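Side-chain contacts in putative glucoamylase (Bacteroides fragilis NCTC 9343, PDB 3EU8), which is of unproven function but is probably a glycoside hydrolase acting on glucose polymers or related glycans: residues A[173-178]-A[191-196]; A[16-21]-A[351-356]; A[45-48]-A[53-56]; A[32-37]-A[89-94]; A[410-413]-A[417-420]. All blocks are in the same frame, centred on the assembly; numbering follows the deposited sequence.

Contact 1: A[173-178]-A[191-196]; sequences NWYRHG and YGWEMN
His177 lies flat against the indole of Trp193 in a face-to-face stack, the imidazole centroid 3.5 Å from that of the Trp193 five-membered ring and the planes only 14° apart. The overlap continues along both side chains, which run past each other in opposite senses: His177 CB stands 3.8 Å above the centroid of the Trp193 six-membered ring, almost on its normal, and Trp193 CB in return covers the imidazole face, so that two CH-pi contacts flank the stack. His177 reaches this position with CG anti to the backbone N (chi1 -175°). The looser half belongs to Trp174, whose five-membered ring is slid away from the Trp193 six-membered ring, centroids 5.0 Å apart, and touches it chiefly where Trp174 NE1 comes 3.5 Å from Trp193 CZ2. Tyr175 adds little here beyond its CA at the indole edge, 3.9 Å from Trp193 CH2; its hydroxyl is bonded to Phe105 O. Trp187 of strand 186-187 meets both tryptophans, extending the aromatic cluster, while Gly178, Glu194 and Asn196 form the solvent side. No hydrogen bond joins 173-178 to 191-196, so the cohesion between them rests on dispersion and pi contacts between aromatic groups.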
# COMPACT_ATOMS: atom_id res chain seq x y z
N ASN A 173 -20.82 2.71 6.49
CA ASN A 173 -22.06 3.37 6.12
C ASN A 173 -22.17 4.82 6.65
O ASN A 173 -22.66 5.69 5.96
CB ASN A 173 -23.20 2.51 6.62
CG ASN A 173 -24.39 2.63 5.80
OD1 ASN A 173 -24.40 2.24 4.63
ND2 ASN A 173 -25.47 3.13 6.42
N TRP A 174 -21.65 5.10 7.85
CA TRP A 174 -21.52 6.50 8.33
C TRP A 174 -20.90 7.44 7.30
O TRP A 174 -21.39 8.59 7.11
CB TRP A 174 -20.69 6.61 9.61
CG TRP A 174 -20.47 8.09 10.05
CD1 TRP A 174 -19.37 8.87 9.79
CD2 TRP A 174 -21.39 8.95 10.77
NE1 TRP A 174 -19.54 10.13 10.31
CE2 TRP A 174 -20.76 10.21 10.92
CE3 TRP A 174 -22.67 8.77 11.34
CZ2 TRP A 174 -21.37 11.29 11.59
CZ3 TRP A 174 -23.28 9.86 12.01
CH2 TRP A 174 -22.61 11.10 12.13
N TYR A 175 -19.85 6.95 6.63
CA TYR A 175 -19.04 7.76 5.69
C TYR A 175 -19.72 7.99 4.34
O TYR A 175 -19.13 8.57 3.43
CB TYR A 175 -17.62 7.18 5.55
CG TYR A 175 -16.76 7.42 6.82
CD1 TYR A 175 -16.94 6.65 7.96
CD2 TYR A 175 -15.81 8.45 6.86
CE1 TYR A 175 -16.16 6.86 9.10
CE2 TYR A 175 -15.06 8.67 7.98
CZ TYR A 175 -15.23 7.88 9.11
OH TYR A 175 -14.49 8.13 10.25
N ARG A 176 -20.99 7.56 4.23
CA ARG A 176 -21.82 7.94 3.08
C ARG A 176 -22.45 9.33 3.19
O ARG A 176 -23.12 9.76 2.27
CB ARG A 176 -22.95 6.94 2.85
CG ARG A 176 -22.54 5.68 2.15
CD ARG A 176 -23.57 4.61 2.43
NE ARG A 176 -24.65 4.71 1.49
CZ ARG A 176 -25.79 4.04 1.58
NH1 ARG A 176 -26.03 3.25 2.61
NH2 ARG A 176 -26.70 4.20 0.62
N HIS A 177 -22.24 9.99 4.32
CA HIS A 177 -22.64 11.38 4.52
C HIS A 177 -24.16 11.54 4.28
O HIS A 177 -24.61 12.26 3.38
CB HIS A 177 -21.78 12.31 3.65
CG HIS A 177 -22.03 13.78 3.85
ND1 HIS A 177 -22.87 14.27 4.84
CD2 HIS A 177 -21.55 14.86 3.20
CE1 HIS A 177 -22.89 15.59 4.78
NE2 HIS A 177 -22.10 15.98 3.79
N GLY A 178 -24.93 10.81 5.09
CA GLY A 178 -26.38 10.78 4.99
C GLY A 178 -26.91 9.88 3.91
O GLY A 178 -27.89 10.20 3.24
N TYR A 191 -14.96 19.24 12.58
CA TYR A 191 -15.22 19.88 11.29
C TYR A 191 -16.20 19.15 10.42
O TYR A 191 -16.43 19.58 9.29
CB TYR A 191 -13.92 20.06 10.51
CG TYR A 191 -12.92 20.96 11.19
CD1 TYR A 191 -13.02 22.34 11.09
CD2 TYR A 191 -11.89 20.43 11.94
CE1 TYR A 191 -12.11 23.17 11.73
CE2 TYR A 191 -10.97 21.23 12.56
CZ TYR A 191 -11.10 22.61 12.46
OH TYR A 191 -10.18 23.41 13.09
N GLY A 192 -16.75 18.03 10.89
CA GLY A 192 -17.73 17.28 10.10
C GLY A 192 -17.28 16.83 8.71
O GLY A 192 -16.28 16.11 8.56
N TRP A 193 -18.02 17.25 7.69
CA TRP A 193 -17.76 16.83 6.31
C TRP A 193 -17.01 17.89 5.48
O TRP A 193 -16.97 17.82 4.25
CB TRP A 193 -19.07 16.46 5.63
CG TRP A 193 -19.84 15.43 6.41
CD1 TRP A 193 -20.94 15.64 7.21
CD2 TRP A 193 -19.56 14.04 6.46
NE1 TRP A 193 -21.35 14.45 7.75
CE2 TRP A 193 -20.51 13.45 7.31
CE3 TRP A 193 -18.56 13.24 5.91
CZ2 TRP A 193 -20.51 12.10 7.59
CZ3 TRP A 193 -18.58 11.90 6.18
CH2 TRP A 193 -19.53 11.35 7.01
N GLU A 194 -16.40 18.86 6.16
CA GLU A 194 -15.83 20.02 5.49
C GLU A 194 -14.67 19.69 4.54
O GLU A 194 -14.41 20.44 3.60
CB GLU A 194 -15.40 21.08 6.49
CG GLU A 194 -16.54 21.92 7.05
CD GLU A 194 -16.04 22.95 8.08
OE1 GLU A 194 -14.96 23.55 7.84
OE2 GLU A 194 -16.73 23.15 9.12
N MSE A 195 -13.97 18.58 4.78
CA MSE A 195 -12.93 18.14 3.83
C MSE A 195 -13.59 17.82 2.49
O MSE A 195 -13.01 18.06 1.44
CB MSE A 195 -12.14 16.94 4.34
CG MSE A 195 -11.20 17.20 5.49
SE MSE A 195 -9.67 18.29 5.00
CE MSE A 195 -8.82 17.09 3.67
N ASN A 196 -14.79 17.27 2.55
CA ASN A 196 -15.63 17.14 1.37
C ASN A 196 -14.98 16.45 0.16
O ASN A 196 -14.92 17.00 -0.92
CB ASN A 196 -16.10 18.54 0.98
CG ASN A 196 -17.21 18.50 -0.04
OD1 ASN A 196 -17.96 17.54 -0.10
ND2 ASN A 196 -17.32 19.55 -0.83

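Contact 2: A[16-21]-A[351-356]; sequences LTDDAL and QSLQVM. With EDO (1,2-ethanediol), chain O.
Leu353 and Met356 meet Asp18 and Leu21 where two helices pack side by side, the first turn of helix 18-34 lying against the middle of helix 349-361, consistent with the (alpha/alpha)6 barrel of six-hairpin glycosidases, here joining helices far apart in sequence. Along the later segment, Ser352 takes no part in the seam; its OG is bonded to Ala341 O and Thr348 O. Leu353 then points toward helix 18-34, and its CD1 lies 3.7 Å from Asp18 OD2. This is a plain van der Waals contact of a methyl with a carboxylate oxygen; the other oxygen, Asp18 OD1, is hydrogen-bonded to His357 NE2. Val355 packs instead on Ala341 and Leu342 of helix 338-342. Met356, a selenomethionine, closes the seam: with CG anti to the backbone N (chi1 -167°), its chain runs alongside Leu21 in the opposite sense, and its SE lies 3.8 Å from Leu21 CG. At the start of the partner helix Thr17 is the N-cap, its OG1 accepting from Ala20 N at 3.1 Å, which ties down the turn that presents Asp18 and Leu21. The tightest apolar touch across the seam is Leu21 CD2 against Met356 CG, at 3.6 Å.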
# COMPACT_ATOMS: atom_id res chain seq x y z
N LEU A 16 24.09 -11.99 -7.30
CA LEU A 16 23.12 -12.76 -6.51
C LEU A 16 22.12 -13.40 -7.45
O LEU A 16 21.75 -12.81 -8.46
CB LEU A 16 22.36 -11.87 -5.50
CG LEU A 16 23.13 -11.29 -4.31
CD1 LEU A 16 22.24 -10.30 -3.53
CD2 LEU A 16 23.61 -12.42 -3.38
N THR A 17 21.71 -14.62 -7.14
CA THR A 17 20.52 -15.17 -7.80
C THR A 17 19.32 -14.26 -7.47
O THR A 17 19.35 -13.50 -6.52
CB THR A 17 20.22 -16.60 -7.32
OG1 THR A 17 19.87 -16.56 -5.94
CG2 THR A 17 21.45 -17.54 -7.55
N ASP A 18 18.26 -14.38 -8.26
CA ASP A 18 17.03 -13.64 -8.01
C ASP A 18 16.48 -13.98 -6.62
O ASP A 18 16.00 -13.09 -5.90
CB ASP A 18 15.97 -13.99 -9.05
CG ASP A 18 16.27 -13.44 -10.42
OD1 ASP A 18 17.12 -12.52 -10.57
OD2 ASP A 18 15.62 -13.92 -11.35
N ASP A 19 16.53 -15.26 -6.26
CA ASP A 19 15.94 -15.73 -5.01
C ASP A 19 16.72 -15.15 -3.83
O ASP A 19 16.11 -14.75 -2.86
CB ASP A 19 15.93 -17.27 -4.93
CG ASP A 19 14.73 -17.92 -5.66
OD1 ASP A 19 13.94 -17.21 -6.33
OD2 ASP A 19 14.58 -19.16 -5.53
N ALA A 20 18.05 -15.11 -3.92
CA ALA A 20 18.91 -14.61 -2.81
C ALA A 20 18.77 -13.12 -2.71
O ALA A 20 18.74 -12.59 -1.61
CB ALA A 20 20.36 -14.98 -2.99
N LEU A 21 18.71 -12.45 -3.86
CA LEU A 21 18.42 -11.01 -3.90
C LEU A 21 17.07 -10.70 -3.24
O LEU A 21 16.97 -9.83 -2.38
CB LEU A 21 18.49 -10.44 -5.33
CG LEU A 21 18.11 -8.94 -5.45
CD1 LEU A 21 19.04 -8.08 -4.62
CD2 LEU A 21 18.05 -8.49 -6.89
N GLN A 351 11.25 -7.47 -15.49
CA GLN A 351 11.60 -6.06 -15.51
C GLN A 351 11.82 -5.46 -14.11
O GLN A 351 12.71 -4.64 -13.92
CB GLN A 351 10.51 -5.26 -16.25
CG GLN A 351 10.38 -5.64 -17.71
CD GLN A 351 9.48 -6.82 -17.96
OE1 GLN A 351 8.82 -7.36 -17.08
NE2 GLN A 351 9.43 -7.23 -19.20
N SER A 352 11.00 -5.86 -13.15
CA SER A 352 11.16 -5.41 -11.79
C SER A 352 12.42 -6.01 -11.16
O SER A 352 13.09 -5.35 -10.36
CB SER A 352 9.92 -5.76 -10.94
OG SER A 352 8.73 -5.24 -11.56
N LEU A 353 12.71 -7.26 -11.47
CA LEU A 353 13.96 -7.90 -11.02
C LEU A 353 15.22 -7.23 -11.62
O LEU A 353 16.15 -6.98 -10.91
CB LEU A 353 13.93 -9.43 -11.24
CG LEU A 353 13.11 -10.20 -10.18
CD1 LEU A 353 12.81 -11.68 -10.61
CD2 LEU A 353 13.84 -10.14 -8.85
N GLN A 354 15.18 -6.82 -12.89
CA GLN A 354 16.27 -6.07 -13.49
C GLN A 354 16.54 -4.80 -12.70
O GLN A 354 17.70 -4.47 -12.41
CB GLN A 354 15.98 -5.70 -14.96
CG GLN A 354 15.88 -6.90 -15.96
CD GLN A 354 15.11 -6.58 -17.29
OE1 GLN A 354 14.95 -5.42 -17.70
NE2 GLN A 354 14.64 -7.65 -17.96
N VAL A 355 15.49 -4.05 -12.36
CA VAL A 355 15.64 -2.82 -11.56
C VAL A 355 16.21 -3.18 -10.19
O VAL A 355 17.14 -2.54 -9.73
CB VAL A 355 14.29 -2.04 -11.41
CG1 VAL A 355 14.47 -0.82 -10.50
CG2 VAL A 355 13.73 -1.64 -12.75
N MSE A 356 15.70 -4.23 -9.57
CA MSE A 356 16.12 -4.62 -8.21
C MSE A 356 17.63 -4.95 -8.14
O MSE A 356 18.31 -4.52 -7.21
CB MSE A 356 15.26 -5.80 -7.72
CG MSE A 356 15.40 -6.09 -6.19
SE MSE A 356 14.48 -7.70 -5.57
CE MSE A 356 12.61 -7.13 -6.03
C1 EDO O . 24.43 -8.12 -7.68
O1 EDO O . 24.82 -9.18 -6.80
C2 EDO O . 23.06 -8.46 -8.23
O2 EDO O . 22.09 -7.64 -7.61

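Contact 3: A[45-48]-A[53-56]; sequences RERY and EYPA. With EDO (1,2-ethanediol), chain B.
Arg47 and Tyr54 pass each other in opposite directions, the aliphatic part of the arginine running along the edge of the phenol, with Arg47 CD 3.9 Å from Tyr54 CD1. The arginine begins in an uncommon conformation, CG lodged between the backbone N and the carbonyl carbon (chi1 69°), and bends again at chi3 (60°). These two turns carry the guanidinium beyond the phenol, to which its plane is inclined by 69°, and bring one of its faces under Ala56 O, 3.5 Å from Arg47 NH2 and not hydrogen-bonded to it. Glu46 CG lies over the opposite face. Around the guanidinium edge, NH1 is bonded to Gly58 O, and both Arg47 NH1 and Arg47 NH2 donate to O1 of a 1,2-ethanediol at 3.1 Å. Tyr54 has CG anti to its carbonyl carbon, which swings the ring back over strand 47-49: its OH comes 3.6 Å from Tyr48 CA and pairs with His49 N, while its ring stacks on that of His49. Tyr48 points the other way, and of its side chain CD1 passes nearest the Tyr54 hydroxyl. Here the loop linking strand 47-49 to strand 61-63 folds back on the small antiparallel sheet of 47-49 and 386-388, with Tyr54 and Arg47 carrying the side-chain contact.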
# COMPACT_ATOMS: atom_id res chain seq x y z
N ARG A 45 6.21 3.47 11.72
CA ARG A 45 6.53 4.88 11.68
C ARG A 45 6.25 5.44 10.29
O ARG A 45 6.59 4.83 9.28
CB ARG A 45 8.01 5.11 12.03
CG ARG A 45 8.49 4.62 13.42
CD ARG A 45 9.97 4.84 13.52
NE ARG A 45 10.65 4.30 14.71
CZ ARG A 45 10.76 4.94 15.87
NH1 ARG A 45 10.20 6.13 16.03
NH2 ARG A 45 11.43 4.41 16.87
N GLU A 46 5.62 6.61 10.22
CA GLU A 46 5.33 7.27 8.95
C GLU A 46 6.66 7.43 8.19
O GLU A 46 6.73 7.16 7.01
CB GLU A 46 4.69 8.63 9.22
CG GLU A 46 4.67 9.63 8.08
CD GLU A 46 3.87 9.17 6.90
OE1 GLU A 46 3.10 8.20 7.04
OE2 GLU A 46 4.01 9.77 5.83
N ARG A 47 7.69 7.89 8.90
CA ARG A 47 9.01 8.21 8.33
C ARG A 47 10.13 7.84 9.31
O ARG A 47 9.94 7.84 10.55
CB ARG A 47 9.09 9.68 8.00
CG ARG A 47 9.11 10.45 9.26
CD ARG A 47 8.84 11.83 9.13
NE ARG A 47 7.56 12.25 8.59
CZ ARG A 47 6.47 12.61 9.26
NH1 ARG A 47 6.35 12.47 10.57
NH2 ARG A 47 5.45 13.08 8.59
N TYR A 48 11.30 7.51 8.76
CA TYR A 48 12.46 7.17 9.55
C TYR A 48 13.74 7.58 8.80
O TYR A 48 14.01 7.09 7.70
CB TYR A 48 12.45 5.69 9.81
CG TYR A 48 13.26 5.19 10.99
CD1 TYR A 48 13.06 5.70 12.26
CD2 TYR A 48 14.18 4.15 10.84
CE1 TYR A 48 13.78 5.21 13.35
CE2 TYR A 48 14.90 3.65 11.92
CZ TYR A 48 14.69 4.18 13.17
OH TYR A 48 15.39 3.71 14.27
N GLU A 53 17.50 14.05 11.10
CA GLU A 53 16.87 15.35 10.90
C GLU A 53 15.44 15.19 10.40
O GLU A 53 15.20 14.50 9.43
CB GLU A 53 17.70 16.18 9.92
CG GLU A 53 17.30 17.64 9.76
CD GLU A 53 18.30 18.40 8.86
OE1 GLU A 53 19.02 17.75 8.02
OE2 GLU A 53 18.36 19.65 8.99
N TYR A 54 14.51 15.82 11.10
CA TYR A 54 13.08 15.71 10.82
C TYR A 54 12.48 17.11 10.72
O TYR A 54 11.99 17.63 11.72
CB TYR A 54 12.39 14.91 11.93
CG TYR A 54 12.79 13.46 11.95
CD1 TYR A 54 12.19 12.55 11.09
CD2 TYR A 54 13.78 13.01 12.80
CE1 TYR A 54 12.57 11.24 11.09
CE2 TYR A 54 14.18 11.68 12.80
CZ TYR A 54 13.58 10.80 11.94
OH TYR A 54 13.93 9.48 11.93
N PRO A 55 12.50 17.72 9.51
CA PRO A 55 11.99 19.08 9.30
C PRO A 55 10.45 19.19 9.21
O PRO A 55 9.90 20.28 9.37
CB PRO A 55 12.60 19.46 7.95
CG PRO A 55 12.57 18.19 7.19
CD PRO A 55 12.97 17.15 8.23
N ALA A 56 9.76 18.08 9.00
CA ALA A 56 8.34 18.13 8.72
C ALA A 56 7.59 17.03 9.44
O ALA A 56 6.77 16.34 8.83
CB ALA A 56 8.13 18.00 7.22
C1 EDO B . 2.22 13.39 10.53
O1 EDO B . 3.56 13.75 10.93
C2 EDO B . 1.64 14.36 9.51
O2 EDO B . 2.20 14.12 8.20

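Contact 4: A[32-37]-A[89-94]; sequences YFWDAA and LRRMEK. With EDO (1,2-ethanediol), chain C.
Two successive bends, at chi2 (60°) and chi3 (72°), shape the Arg91 chain, while Trp34, with CG anti to the backbone N, swings its indole over the bent chain. The guanidinium consequently lies flat on the indole, planes 13° apart, with Arg91 CZ 4.4 Å from the centroid of the Trp34 six-membered ring: a parallel cation-pi stack. Nearer its root the arginine also touches the indole, Arg91 CB standing 3.6 Å from Trp34 CZ3. The edge of the guanidinium does the polar work. Arg91 NH2 gives a 2.8 Å bond to Trp34 O, in the carbonyl plane and on a lone pair, and Arg91 NH1 bonds to Phe33 O at 3.0 Å. Two consecutive carbonyls in the last part of helix 18-34 are thus gripped by one arginine of helix 85-101, tying neighbouring helices of the helical domain. The positive charge at this pole probably also meets the helix dipole favourably. Ala37 CB fits against Arg91 NH1 at 3.4 Å, and a 1,2-ethanediol takes a further bond from the same nitrogen through O1 at 2.7 Å; the diol also pairs with Gly42 O and Ser67 O. The rings of Phe30 and Trp34 also meet, their planes nearly parallel.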
# COMPACT_ATOMS: atom_id res chain seq x y z
N TYR A 32 12.49 -3.13 8.76
CA TYR A 32 11.93 -1.79 8.88
C TYR A 32 10.74 -1.83 9.85
O TYR A 32 10.63 -1.03 10.77
CB TYR A 32 11.48 -1.21 7.52
CG TYR A 32 10.93 0.21 7.69
CD1 TYR A 32 11.80 1.31 7.91
CD2 TYR A 32 9.55 0.44 7.73
CE1 TYR A 32 11.30 2.61 8.12
CE2 TYR A 32 9.04 1.71 7.99
CZ TYR A 32 9.93 2.81 8.17
OH TYR A 32 9.39 4.08 8.38
N PHE A 33 9.85 -2.78 9.64
CA PHE A 33 8.64 -2.88 10.47
C PHE A 33 8.88 -3.61 11.77
O PHE A 33 8.15 -3.39 12.69
CB PHE A 33 7.50 -3.54 9.67
CG PHE A 33 7.11 -2.75 8.43
CD1 PHE A 33 6.34 -1.60 8.56
CD2 PHE A 33 7.60 -3.10 7.18
CE1 PHE A 33 6.03 -0.84 7.46
CE2 PHE A 33 7.27 -2.35 6.04
CZ PHE A 33 6.47 -1.21 6.18
N TRP A 34 9.90 -4.47 11.82
CA TRP A 34 10.17 -5.27 13.00
C TRP A 34 11.10 -4.54 14.00
O TRP A 34 10.74 -4.33 15.15
CB TRP A 34 10.69 -6.70 12.64
CG TRP A 34 10.80 -7.53 13.88
CD1 TRP A 34 11.91 -7.68 14.69
CD2 TRP A 34 9.73 -8.24 14.55
NE1 TRP A 34 11.60 -8.43 15.78
CE2 TRP A 34 10.29 -8.80 15.73
CE3 TRP A 34 8.39 -8.45 14.26
CZ2 TRP A 34 9.53 -9.59 16.62
CZ3 TRP A 34 7.63 -9.25 15.15
CH2 TRP A 34 8.20 -9.79 16.31
N ASP A 35 12.28 -4.12 13.54
CA ASP A 35 13.25 -3.50 14.39
C ASP A 35 12.95 -2.00 14.55
O ASP A 35 13.23 -1.44 15.60
CB ASP A 35 14.67 -3.67 13.83
CG ASP A 35 15.21 -5.13 13.87
OD1 ASP A 35 14.63 -6.04 14.53
OD2 ASP A 35 16.26 -5.34 13.22
N ALA A 36 12.44 -1.35 13.50
CA ALA A 36 12.23 0.11 13.50
C ALA A 36 10.75 0.55 13.71
O ALA A 36 10.38 1.68 13.44
CB ALA A 36 12.86 0.74 12.21
N ALA A 37 9.91 -0.36 14.22
CA ALA A 37 8.57 -0.04 14.74
C ALA A 37 8.66 1.00 15.85
O ALA A 37 9.56 0.97 16.67
CB ALA A 37 7.90 -1.31 15.30
N LEU A 89 3.31 -13.39 17.47
CA LEU A 89 2.03 -13.16 18.17
C LEU A 89 2.09 -12.01 19.19
O LEU A 89 1.15 -11.20 19.28
CB LEU A 89 1.48 -14.45 18.80
CG LEU A 89 0.21 -14.36 19.67
CD1 LEU A 89 -1.01 -14.06 18.84
CD2 LEU A 89 0.06 -15.65 20.50
N ARG A 90 3.20 -11.91 19.90
CA ARG A 90 3.37 -10.83 20.88
C ARG A 90 3.35 -9.48 20.22
O ARG A 90 2.82 -8.54 20.79
CB ARG A 90 4.67 -10.99 21.65
CG ARG A 90 4.67 -12.14 22.66
CD ARG A 90 5.95 -12.17 23.54
NE ARG A 90 5.99 -11.01 24.44
CZ ARG A 90 6.77 -9.92 24.28
NH1 ARG A 90 7.63 -9.81 23.27
NH2 ARG A 90 6.68 -8.93 25.17
N ARG A 91 3.93 -9.37 19.02
CA ARG A 91 3.84 -8.12 18.24
C ARG A 91 2.42 -7.78 17.80
O ARG A 91 1.98 -6.63 17.89
CB ARG A 91 4.77 -8.15 17.02
CG ARG A 91 4.62 -6.91 16.13
CD ARG A 91 4.94 -5.61 16.92
NE ARG A 91 6.37 -5.57 17.13
CZ ARG A 91 7.23 -5.08 16.24
NH1 ARG A 91 6.84 -4.50 15.10
NH2 ARG A 91 8.50 -5.17 16.52
N MSE A 92 1.71 -8.77 17.29
CA MSE A 92 0.34 -8.59 16.85
C MSE A 92 -0.55 -8.15 18.00
O MSE A 92 -1.38 -7.26 17.81
CB MSE A 92 -0.23 -9.88 16.19
CG MSE A 92 0.44 -10.28 14.90
SE MSE A 92 0.52 -8.85 13.55
CE MSE A 92 1.01 -9.93 12.03
N GLU A 93 -0.36 -8.76 19.17
CA GLU A 93 -1.05 -8.39 20.42
C GLU A 93 -0.79 -6.93 20.81
O GLU A 93 -1.71 -6.21 21.18
CB GLU A 93 -0.65 -9.33 21.60
CG GLU A 93 -1.19 -10.75 21.45
CD GLU A 93 -0.61 -11.76 22.43
OE1 GLU A 93 0.44 -11.51 23.05
OE2 GLU A 93 -1.23 -12.83 22.57
N LYS A 94 0.46 -6.50 20.69
CA LYS A 94 0.82 -5.08 20.94
C LYS A 94 0.12 -4.13 20.01
O LYS A 94 -0.39 -3.13 20.46
CB LYS A 94 2.31 -4.84 20.75
CG LYS A 94 2.81 -3.49 21.27
CD LYS A 94 4.32 -3.44 21.20
CE LYS A 94 4.93 -2.37 22.01
NZ LYS A 94 6.33 -2.18 21.54
C1 EDO C . 4.68 -2.64 12.63
O1 EDO C . 4.74 -3.35 13.88
C2 EDO C . 3.26 -2.80 12.10
O2 EDO C . 3.12 -2.21 10.81

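Contact 5: A[410-413]-A[417-420]; sequences LFMS and VQNG. With EDO (1,2-ethanediol), chain D.
Met412 and Val417 bring the two backbones closest, their CA atoms 6.6 Å apart, where helices 406-412 and 415-424 follow one another after a short link. Ser413 OG donates to Leu410 O and also pairs with Gln147 NE2. Across the link Val417 sets its two methyls on Phe411, the side chains crossing at about a right angle. Val417 CG2 lies over the ring face, 4.0 Å from its centroid, and Val417 CG1 sits above the same face, offset to Phe411 CE2, 3.5 Å away. The phenyl gets there with CG anti to the backbone N (chi1 -174°). A polar clasp sits beside this apolar one: Gln418 is bent at chi2 (-70°), which folds its amide back so that Gln418 NE2 donates to Met412 O at 2.6 Å, a short, bent bond (140° at the hydrogen) that falls on a lone pair in the carbonyl plane although the acceptor is tilted from the amide plane. The other end of the same amide, Gln418 OE1, accepts from O1 of a 1,2-ethanediol that also bonds to Phe426 O. Around the junction, Phe411 rests on Ile207 and Leu211 of helix 206-214 and on Gln140 of helix 132-149, which also receives Val417 at Leu143.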
# COMPACT_ATOMS: atom_id res chain seq x y z
N LEU A 410 -4.54 -15.40 1.89
CA LEU A 410 -5.13 -15.07 3.19
C LEU A 410 -6.32 -14.12 3.06
O LEU A 410 -7.41 -14.44 3.51
CB LEU A 410 -4.07 -14.46 4.10
CG LEU A 410 -3.05 -15.47 4.59
CD1 LEU A 410 -1.91 -14.77 5.31
CD2 LEU A 410 -3.75 -16.51 5.50
N PHE A 411 -6.12 -12.98 2.40
CA PHE A 411 -7.18 -11.99 2.21
C PHE A 411 -8.38 -12.57 1.47
O PHE A 411 -9.51 -12.46 1.92
CB PHE A 411 -6.64 -10.74 1.51
CG PHE A 411 -7.64 -9.61 1.41
CD1 PHE A 411 -7.92 -8.81 2.49
CD2 PHE A 411 -8.31 -9.38 0.24
CE1 PHE A 411 -8.85 -7.79 2.39
CE2 PHE A 411 -9.25 -8.36 0.15
CZ PHE A 411 -9.51 -7.57 1.21
N MSE A 412 -8.11 -13.26 0.37
CA MSE A 412 -9.16 -13.79 -0.46
C MSE A 412 -9.95 -14.93 0.20
O MSE A 412 -11.08 -15.17 -0.17
CB MSE A 412 -8.59 -14.22 -1.80
CG MSE A 412 -7.99 -13.05 -2.62
SE MSE A 412 -9.24 -11.68 -3.18
CE MSE A 412 -9.90 -12.54 -4.82
N SER A 413 -9.37 -15.57 1.22
CA SER A 413 -10.06 -16.60 1.99
C SER A 413 -11.08 -16.05 3.00
O SER A 413 -11.84 -16.83 3.57
CB SER A 413 -9.05 -17.48 2.76
OG SER A 413 -8.43 -16.74 3.81
N VAL A 417 -14.91 -10.79 2.89
CA VAL A 417 -14.31 -10.30 1.66
C VAL A 417 -14.98 -10.96 0.47
O VAL A 417 -15.34 -10.27 -0.44
CB VAL A 417 -12.78 -10.55 1.60
CG1 VAL A 417 -12.20 -10.24 0.23
CG2 VAL A 417 -12.08 -9.77 2.71
N GLN A 418 -15.16 -12.28 0.51
CA GLN A 418 -15.84 -12.98 -0.59
C GLN A 418 -17.24 -12.46 -0.84
O GLN A 418 -17.62 -12.26 -1.99
CB GLN A 418 -15.86 -14.50 -0.35
CG GLN A 418 -14.44 -15.18 -0.51
CD GLN A 418 -13.94 -15.22 -1.99
OE1 GLN A 418 -14.69 -15.61 -2.87
NE2 GLN A 418 -12.66 -14.81 -2.24
N ASN A 419 -18.00 -12.23 0.23
CA ASN A 419 -19.37 -11.77 0.11
C ASN A 419 -19.40 -10.34 -0.48
O ASN A 419 -20.25 -10.03 -1.29
CB ASN A 419 -20.11 -11.80 1.46
CG ASN A 419 -20.58 -13.21 1.88
OD1 ASN A 419 -20.98 -14.02 1.06
ND2 ASN A 419 -20.56 -13.48 3.19
N GLY A 420 -18.48 -9.49 -0.05
CA GLY A 420 -18.37 -8.15 -0.61
C GLY A 420 -18.06 -8.17 -2.10
O GLY A 420 -18.65 -7.44 -2.87
C1 EDO D . -15.12 -13.99 -5.56
O1 EDO D . -14.67 -15.34 -5.73
C2 EDO D . -15.88 -13.56 -6.81
O2 EDO D . -17.29 -13.51 -6.54

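From the N terminus the chain enters contact 2 at once, and that contact closes only after 330 residues, joining helix 18-34 to helix 349-361. Contacts 1, 3 and 4 are nested within its loop. Contact 4 takes the far end of helix 18-34 to helix 85-101, and inside its loop contact 3 closes a short return at strand 47-49. These two touch, Tyr32 OH lying 3.0 Å from Arg45 O. Contact 1 follows in series, pinning two loops flanking strand 186-187 at the opposite side of the chain's centre from contact 2. Contact 5 comes last, a local junction between helices 406-412 and 415-424; no two contacts cross.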